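Side-chain contacts in predicted ATPase of the ABC class (Vibrio vulnificus, PDB 5D6A), which binds the ATP analogue AMP-PNP and is predicted to be an ATPase of the ABC class, although what its ATP hydrolysis would drive is not established: residues I394-L397 with R398-E402; A158-I161 with I162-L166. One frame throughout, in Å; residues are numbered along the deposited sequence.

How the contacts relate
Each contact is local to one helix, contact 1 running on into the residue that follows it, and the two helices sit on opposite sides of the chain's centre, with contact centres about 60 Å apart and nearest atoms about 47 Å apart. Contact 1 belongs to helix 390-401 of the P-loop domain, contact 2 to helix 155-172 of the N-terminal domain. Both are partly buried, but contact 1 has more exposed residues and is largely charged and polar on its outer side, with an arginine-aspartate salt bridge. Contact 2 is richer in buried aliphatic residues and includes a pi-type turn, a threonine hydroxyl bound to the backbone and a group of amide and aromatic side chains.

Contact 1 (I394-L397 with R398-E402); sequences IGQL and RDELE
Gly-395 O receives Asp-399 N at 3.1 Å in an almost straight bond (171° at the hydrogen) and, weakly, Arg-398 N. One residue on, Glu-400 N reaches Gln-396 O at 2.8 Å. A bend at chi3 (64°) brings the Arg-398 guanidinium back along the helix, with Gly-395 CA over one of its faces. At its edge, Arg-398 NE forms a salt bridge with Asp-399 OD1 at 2.8 Å, meeting the oxygen on its syn side; NH1 turns to Asp-420 and the carbonyl of Val-418, so two aspartates hold the group in place. Gln-396 and Glu-400 run side by side in the same direction, the amide and carboxylate planes 39° apart. Here Glu-400 OE2 lies 3.7 Å from Gln-396 CB, while the amide itself bonds to Ala-454 O and Arg-393. Leu-397 CD2 meets Leu-401 CD1 at 4.0 Å, beside the loop residues Leu-456 and Thr-458. Glu-402 then takes a positive phi, turning the chain out of the helix towards strand 404-408. Such a helix, lying in the crossover between parallel strands 357-361 and 404-408, is characteristic of the P-loop NTPase fold.

Contact 2 (A158-I161 with I162-L166); sequences AINI and ITFHL
The backbone changes pitch in this part of helix 155-172: Ile-162 N and Thr-163 N bond to carbonyls four residues back, whereas His-165 N reaches Asn-160 O at 2.9 Å and Leu-166 N reaches Ile-161 O at 2.8 Å, each across five residues. Ile-159 O accepts twice from Thr-163, from its N at 2.7 Å and from its hydroxyl OG1. The Thr-163 chi1 of 70° sets OG1 between the backbone N and the carbonyl carbon, and it approaches from above the carbonyl plane of Ile-159, well off the lone pairs. The Ile-159 and Thr-163 side chains cross at an angle, CG2 of the isoleucine lying beside the hydroxyl. Asn-160 swings its CG away from the backbone N (chi1 -175°), carrying the amide to the imidazole of His-165. Asn-160 ND2 lies at the ring's edge, in its plane, and OD1 is 3.3 Å from His-165 CD2; the amide and ring planes stand 59° apart, a packing contact without a hydrogen bond. Phe-164 CD2 sits 3.9 Å above the centre of the His-165 ring, covering one face, and lies 3.5 Å from Asn-160 OD1. On other sides of the helix, Ile-159 and Thr-163 pack on helix 23-33, while Ile-161 and Leu-166 meet strands 116-117 and 137-144. The wide turn is a pi-bulge, here within a helix packed against the antiparallel sheet of the N-terminal domain.

Contact 1 (I394-L397 with R398-E402)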
loop_
_atom_site.group_PDB
_atom_site.type_symbol
_atom_site.label_atom_id
_atom_site.label_comp_id
_atom_site.label_asym_id
_atom_site.label_seq_id
_atom_site.Cartn_x
_atom_site.Cartn_y
_atom_site.Cartn_z
ATOM N N ILE A 394 12.383 -25.716 6.675
ATOM C CA ILE A 394 11.717 -25.987 5.401
ATOM C C ILE A 394 11.745 -27.467 5.020
ATOM O O ILE A 394 10.768 -27.985 4.478
ATOM C CB ILE A 394 12.318 -25.140 4.260
ATOM C CG1 ILE A 394 11.428 -25.213 3.016
ATOM C CG2 ILE A 394 13.756 -25.562 3.969
ATOM C CD1 ILE A 394 11.942 -24.392 1.856
ATOM N N GLY A 395 12.859 -28.140 5.300
ATOM C CA GLY A 395 12.989 -29.561 5.000
ATOM C C GLY A 395 12.026 -30.380 5.838
ATOM O O GLY A 395 11.418 -31.333 5.353
ATOM N N GLN A 396 11.885 -29.990 7.102
ATOM C CA GLN A 396 10.988 -30.673 8.030
ATOM C C GLN A 396 9.519 -30.452 7.658
ATOM O O GLN A 396 8.698 -31.353 7.818
ATOM C CB GLN A 396 11.272 -30.219 9.465
ATOM C CG GLN A 396 12.666 -30.610 9.946
ATOM C CD GLN A 396 13.022 -30.050 11.312
ATOM O OE1 GLN A 396 12.450 -29.060 11.764
ATOM N NE2 GLN A 396 13.994 -30.672 11.966
ATOM N N LEU A 397 9.192 -29.264 7.153
ATOM C CA LEU A 397 7.825 -28.959 6.732
ATOM C C LEU A 397 7.361 -29.937 5.659
ATOM O O LEU A 397 6.193 -30.313 5.603
ATOM C CB LEU A 397 7.726 -27.534 6.181
ATOM C CG LEU A 397 7.917 -26.351 7.131
ATOM C CD1 LEU A 397 7.940 -25.052 6.342
ATOM C CD2 LEU A 397 6.824 -26.301 8.187
ATOM N N ARG A 398 8.295 -30.334 4.803
ATOM C CA ARG A 398 8.019 -31.264 3.719
ATOM C C ARG A 398 7.903 -32.700 4.204
ATOM O O ARG A 398 6.922 -33.382 3.926
ATOM C CB ARG A 398 9.157 -31.189 2.707
ATOM C CG ARG A 398 9.089 -32.190 1.565
ATOM C CD ARG A 398 10.379 -32.126 0.774
ATOM N NE ARG A 398 11.513 -32.536 1.601
ATOM C CZ ARG A 398 12.792 -32.365 1.278
ATOM N NH1 ARG A 398 13.130 -31.764 0.146
ATOM N NH2 ARG A 398 13.742 -32.779 2.108
ATOM N N ASP A 399 8.924 -33.151 4.923
ATOM C CA ASP A 399 8.994 -34.531 5.401
ATOM C C ASP A 399 7.992 -34.884 6.496
ATOM O O ASP A 399 7.533 -36.026 6.565
ATOM C CB ASP A 399 10.405 -34.826 5.917
ATOM C CG ASP A 399 11.475 -34.612 4.861
ATOM O OD1 ASP A 399 11.133 -34.316 3.696
ATOM O OD2 ASP A 399 12.666 -34.742 5.203
ATOM N N GLU A 400 7.654 -33.914 7.341
ATOM C CA GLU A 400 6.750 -34.158 8.468
ATOM C C GLU A 400 5.309 -33.731 8.213
ATOM O O GLU A 400 4.375 -34.462 8.542
ATOM C CB GLU A 400 7.272 -33.438 9.713
ATOM C CG GLU A 400 8.738 -33.722 10.013
ATOM C CD GLU A 400 9.212 -33.128 11.331
ATOM O OE1 GLU A 400 8.364 -32.678 12.131
ATOM O OE2 GLU A 400 10.440 -33.129 11.578
ATOM N N LEU A 401 5.130 -32.549 7.632
ATOM C CA LEU A 401 3.792 -32.014 7.382
ATOM C C LEU A 401 3.357 -32.106 5.921
ATOM O O LEU A 401 2.235 -31.737 5.588
ATOM C CB LEU A 401 3.729 -30.559 7.850
ATOM C CG LEU A 401 4.155 -30.325 9.304
ATOM C CD1 LEU A 401 4.111 -28.843 9.645
ATOM C CD2 LEU A 401 3.285 -31.122 10.265
ATOM N N GLU A 402 4.236 -32.604 5.057
ATOM C CA GLU A 402 3.935 -32.725 3.629
ATOM C C GLU A 402 3.528 -31.380 3.014
ATOM O O GLU A 402 2.646 -31.314 2.157
ATOM C CB GLU A 402 2.868 -33.805 3.386
ATOM C CG GLU A 402 3.305 -35.192 3.842
ATOM C CD GLU A 402 2.285 -36.281 3.541
ATOM O OE1 GLU A 402 1.185 -35.960 3.041
ATOM O OE2 GLU A 402 2.584 -37.464 3.809
#

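Contact 2 (A158-I161 with I162-L166)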
loop_
_atom_site.group_PDB
_atom_site.type_symbol
_atom_site.label_atom_id
_atom_site.label_comp_id
_atom_site.label_asym_id
_atom_site.label_seq_id
_atom_site.Cartn_x
_atom_site.Cartn_y
_atom_site.Cartn_z
ATOM N N ALA A 158 -35.550 8.359 -14.418
ATOM C CA ALA A 158 -35.609 7.154 -13.586
ATOM C C ALA A 158 -36.466 6.070 -14.241
ATOM O O ALA A 158 -36.115 4.890 -14.205
ATOM C CB ALA A 158 -36.148 7.491 -12.204
ATOM N N ILE A 159 -37.588 6.482 -14.829
ATOM C CA ILE A 159 -38.486 5.566 -15.531
ATOM C C ILE A 159 -37.743 4.935 -16.706
ATOM O O ILE A 159 -37.761 3.716 -16.882
ATOM C CB ILE A 159 -39.749 6.296 -16.051
ATOM C CG1 ILE A 159 -40.640 6.734 -14.884
ATOM C CG2 ILE A 159 -40.573 5.392 -16.959
ATOM C CD1 ILE A 159 -41.813 7.596 -15.298
ATOM N N ASN A 160 -37.080 5.775 -17.495
ATOM C CA ASN A 160 -36.322 5.318 -18.659
ATOM C C ASN A 160 -35.275 4.262 -18.286
ATOM O O ASN A 160 -35.098 3.273 -18.993
ATOM C CB ASN A 160 -35.635 6.514 -19.334
ATOM C CG ASN A 160 -34.932 6.137 -20.625
ATOM O OD1 ASN A 160 -35.381 5.251 -21.352
ATOM N ND2 ASN A 160 -33.838 6.828 -20.929
ATOM N N ILE A 161 -34.594 4.480 -17.167
ATOM C CA ILE A 161 -33.562 3.560 -16.695
ATOM C C ILE A 161 -34.134 2.248 -16.162
ATOM O O ILE A 161 -33.745 1.164 -16.600
ATOM C CB ILE A 161 -32.729 4.188 -15.548
ATOM C CG1 ILE A 161 -32.051 5.483 -16.013
ATOM C CG2 ILE A 161 -31.690 3.192 -15.038
ATOM C CD1 ILE A 161 -31.267 6.195 -14.929
ATOM N N ILE A 162 -35.063 2.364 -15.221
ATOM C CA ILE A 162 -35.635 1.204 -14.533
ATOM C C ILE A 162 -36.702 0.415 -15.294
ATOM O O ILE A 162 -36.737 -0.813 -15.195
ATOM C CB ILE A 162 -36.246 1.642 -13.182
ATOM C CG1 ILE A 162 -35.192 2.363 -12.329
ATOM C CG2 ILE A 162 -36.815 0.441 -12.432
ATOM C CD1 ILE A 162 -35.738 2.972 -11.055
ATOM N N THR A 163 -37.565 1.107 -16.038
ATOM C CA THR A 163 -38.676 0.444 -16.738
ATOM C C THR A 163 -38.489 0.219 -18.236
ATOM O O THR A 163 -39.271 -0.508 -18.846
ATOM C CB THR A 163 -39.987 1.235 -16.563
ATOM O OG1 THR A 163 -39.919 2.457 -17.305
ATOM C CG2 THR A 163 -40.244 1.531 -15.089
ATOM N N PHE A 164 -37.478 0.845 -18.832
ATOM C CA PHE A 164 -37.246 0.690 -20.269
ATOM C C PHE A 164 -35.908 0.004 -20.571
ATOM O O PHE A 164 -35.880 -1.023 -21.250
ATOM C CB PHE A 164 -37.346 2.049 -20.973
ATOM C CG PHE A 164 -37.175 1.975 -22.463
ATOM C CD1 PHE A 164 -38.234 1.599 -23.276
ATOM C CD2 PHE A 164 -35.960 2.291 -23.054
ATOM C CE1 PHE A 164 -38.083 1.529 -24.650
ATOM C CE2 PHE A 164 -35.803 2.223 -24.427
ATOM C CZ PHE A 164 -36.866 1.841 -25.224
ATOM N N HIS A 165 -34.810 0.559 -20.060
ATOM C CA HIS A 165 -33.484 -0.016 -20.306
ATOM C C HIS A 165 -33.168 -1.234 -19.446
ATOM O O HIS A 165 -32.818 -2.294 -19.969
ATOM C CB HIS A 165 -32.380 1.023 -20.089
ATOM C CG HIS A 165 -32.335 2.091 -21.132
ATOM N ND1 HIS A 165 -31.907 1.852 -22.420
ATOM C CD2 HIS A 165 -32.618 3.414 -21.068
ATOM C CE1 HIS A 165 -31.957 2.975 -23.114
ATOM N NE2 HIS A 165 -32.381 3.938 -22.315
ATOM N N LEU A 166 -33.283 -1.079 -18.131
ATOM C CA LEU A 166 -32.947 -2.161 -17.202
ATOM C C LEU A 166 -33.614 -3.496 -17.543
ATOM O O LEU A 166 -32.933 -4.520 -17.607
ATOM C CB LEU A 166 -33.239 -1.754 -15.748
ATOM C CG LEU A 166 -32.931 -2.786 -14.655
ATOM C CD1 LEU A 166 -31.495 -3.283 -14.729
ATOM C CD2 LEU A 166 -33.216 -2.198 -13.281
#